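Local coordinates for alginate lyase A1-II' (Sphingomonas sp. A1, PDB 2CWS), which probably cleaves alginate as a polysaccharide lyase of family 7, this chain being its catalytic alginate lyase domain, at residues A[25-29]-A[30-34]. Sequence-based numbering, arbitrary orientation. Where two conformers were deposited one is given.
Sequences TEISS and ANLGL
Ser-28 caps the short helix 29-33, its hydroxyl oxygen OG accepting the backbone N-H of Asn-31 at 3.0 Å in a nearly straight bond (162° at the hydrogen). The torsion behind this is chi1 of 70°, which sets OG between the backbone N and the carbonyl carbon and brings it within bonding distance of Asn-31 N. The carbonyl of the same residue opens the helical pattern: Leu-32 N meets Ser-28 O at 2.9 Å. Ser-29 continues it, its O taking Gly-33 N at 3.0 Å. In one of its two conformers the Ser-29 hydroxyl bonds to the carbonyl oxygen of Trp-15 in strand 15-18. A water joins the two sides of the cap, accepting from both Ser-28 N and Asn-31 ND2. The Leu-32 side chain, CG anti to its carbonyl carbon (chi1 -69°), packs along the same carbonyls, CG 3.4 Å from Ser-28 O and CB 3.5 Å from Ser-29 O. On the apolar side of the turn, Ile-27 CG2 lies 3.7 Å from Asn-31 CB, the two side chains crossing at about a right angle, and 3.8 Å from Leu-32 CD2. Without the hydroxyl of Ser-28, as with an alanine here, the Asn-31 N-H would probably lose its capping acceptor and the helix start become less well defined. The arrangement is a serine N-cap at a strand-to-helix junction of what is probably a concanavalin-like beta-sandwich: Ser-28 OG and the carbonyls of Ser-28 and Ser-29 take the N-H groups of Asn-31, Leu-32 and Gly-33, while Ile-27 and Leu-32 pack against Leu-17 of strand 15-18.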
ATOM      1  N   THR A  25      11.980  -7.768  -8.745  1.00  6.96           N
ATOM      2  CA  THR A  25      13.098  -7.487  -7.830  1.00  6.78           C
ATOM      3  C   THR A  25      12.665  -6.681  -6.622  1.00  5.92           C
ATOM      4  O   THR A  25      11.780  -5.833  -6.739  1.00  7.02           O
ATOM      5  CB  THR A  25      14.153  -6.714  -8.661  1.00  7.12           C
ATOM      6  OG1 THR A  25      14.568  -7.556  -9.750  1.00  8.98           O
ATOM      7  CG2 THR A  25      15.390  -6.346  -7.829  1.00 10.20           C
ATOM      8  N   GLU A  26      13.298  -6.959  -5.494  1.00  5.18           N
ATOM      9  CA  GLU A  26      13.088  -6.184  -4.329  1.00  5.45           C
ATOM     10  C   GLU A  26      14.357  -5.415  -3.963  1.00  5.28           C
ATOM     11  O   GLU A  26      15.471  -5.959  -4.082  1.00  7.51           O
ATOM     12  CB  GLU A  26      12.721  -7.048  -3.098  1.00  5.84           C
ATOM     13  CG  GLU A  26      11.376  -7.760  -3.332  1.00  6.68           C
ATOM     14  CD  GLU A  26      10.892  -8.459  -2.079  1.00  7.21           C
ATOM     15  OE1 GLU A  26       9.696  -8.714  -1.943  1.00 10.93           O
ATOM     16  OE2 GLU A  26      11.689  -8.716  -1.146  1.00 10.81           O
ATOM     17  N   ILE A  27      14.182  -4.174  -3.539  1.00  5.02           N
ATOM     18  CA  ILE A  27      15.276  -3.300  -3.094  1.00  5.40           C
ATOM     19  C   ILE A  27      15.170  -3.166  -1.574  1.00  4.96           C
ATOM     20  O   ILE A  27      14.134  -2.814  -1.042  1.00  5.27           O
ATOM     21  CB  ILE A  27      15.205  -1.907  -3.748  1.00  5.79           C
ATOM     22  CG1 ILE A  27      15.079  -1.960  -5.274  1.00  6.73           C
ATOM     23  CG2 ILE A  27      16.407  -1.062  -3.334  1.00  6.78           C
ATOM     24  CD1 ILE A  27      16.215  -2.718  -5.994  1.00  7.23           C
ATOM     25  N   SER A  28      16.298  -3.457  -0.909  1.00  5.43           N
ATOM     26  CA  SER A  28      16.364  -3.455   0.533  1.00  5.35           C
ATOM     27  C   SER A  28      16.239  -2.038   1.108  1.00  5.09           C
ATOM     28  O   SER A  28      16.514  -1.027   0.451  1.00  5.44           O
ATOM     29  CB  SER A  28      17.704  -4.025   0.996  1.00  6.86           C
ATOM     30  OG  SER A  28      18.722  -3.069   0.662  1.00  6.74           O
ATOM     31  N   SER A  29      15.831  -1.974   2.374  1.00  5.58           N
ATOM     32  CA  SER A  29      15.782  -0.692   3.064  1.00  5.61           C
ATOM     33  C   SER A  29      17.106   0.036   2.984  1.00  5.05           C
ATOM     34  O   SER A  29      17.172   1.239   2.755  1.00  5.76           O
ATOM     35  CB  SER A  29      15.454  -0.842   4.561  0.61  5.39           C
ATOM     36  OG  SER A  29      14.287  -1.631   4.739  0.61  4.96           O
ATOM     37  N   ALA A  30      18.194  -0.710   3.188  1.00  6.13           N
ATOM     38  CA  ALA A  30      19.508  -0.035   3.165  1.00  6.49           C
ATOM     39  C   ALA A  30      19.794   0.551   1.806  1.00  5.82           C
ATOM     40  O   ALA A  30      20.328   1.678   1.711  1.00  6.58           O
ATOM     41  CB  ALA A  30      20.613  -1.008   3.545  1.00  8.11           C
ATOM     42  N   ASN A  31      19.491  -0.162   0.732  1.00  5.53           N
ATOM     43  CA  ASN A  31      19.747   0.366  -0.599  1.00  5.66           C
ATOM     44  C   ASN A  31      18.843   1.527  -0.928  1.00  5.39           C
ATOM     45  O   ASN A  31      19.244   2.461  -1.627  1.00  6.25           O
ATOM     46  CB  ASN A  31      19.712  -0.726  -1.645  1.00  6.23           C
ATOM     47  CG  ASN A  31      21.014  -1.522  -1.618  1.00  7.14           C
ATOM     48  OD1 ASN A  31      22.096  -0.960  -1.290  1.00  9.05           O
ATOM     49  ND2 ASN A  31      20.926  -2.794  -1.951  1.00  8.18           N
ATOM     50  N   LEU A  32      17.603   1.543  -0.397  1.00  5.37           N
ATOM     51  CA  LEU A  32      16.766   2.733  -0.575  1.00  5.95           C
ATOM     52  C   LEU A  32      17.439   3.932   0.083  1.00  5.66           C
ATOM     53  O   LEU A  32      17.479   5.023  -0.475  1.00  6.73           O
ATOM     54  CB  LEU A  32      15.378   2.456   0.024  1.00  5.30           C
ATOM     55  CG  LEU A  32      14.522   1.429  -0.712  1.00  5.00           C
ATOM     56  CD1 LEU A  32      13.231   1.178   0.052  1.00  5.94           C
ATOM     57  CD2 LEU A  32      14.242   1.839  -2.144  1.00  6.22           C
ATOM     58  N   GLY A  33      17.965   3.724   1.294  1.00  6.67           N
ATOM     59  CA  GLY A  33      18.641   4.794   2.009  1.00  7.85           C
ATOM     60  C   GLY A  33      19.911   5.286   1.341  1.00  8.32           C
ATOM     61  O   GLY A  33      20.243   6.490   1.597  1.00 12.55           O
ATOM     62  N   LEU A  34      20.567   4.437   0.576  1.00  8.15           N
ATOM     63  CA  LEU A  34      21.783   4.774  -0.144  1.00  8.91           C
ATOM     64  C   LEU A  34      21.466   5.408  -1.503  1.00 12.95           C
ATOM     65  O   LEU A  34      22.405   5.671  -2.263  1.00 19.10           O
ATOM     66  CB  LEU A  34      22.638   3.494  -0.345  1.00  8.60           C
ATOM     67  CG  LEU A  34      23.368   3.104   0.948  1.00  8.00           C
ATOM     68  CD1 LEU A  34      23.757   1.629   0.930  1.00  9.64           C
ATOM     69  CD2 LEU A  34      24.602   3.956   1.155  1.00  9.73           C
TER
HETATM   70  O   HOH W   1      18.617  -4.394  -2.442  1.00  8.82           O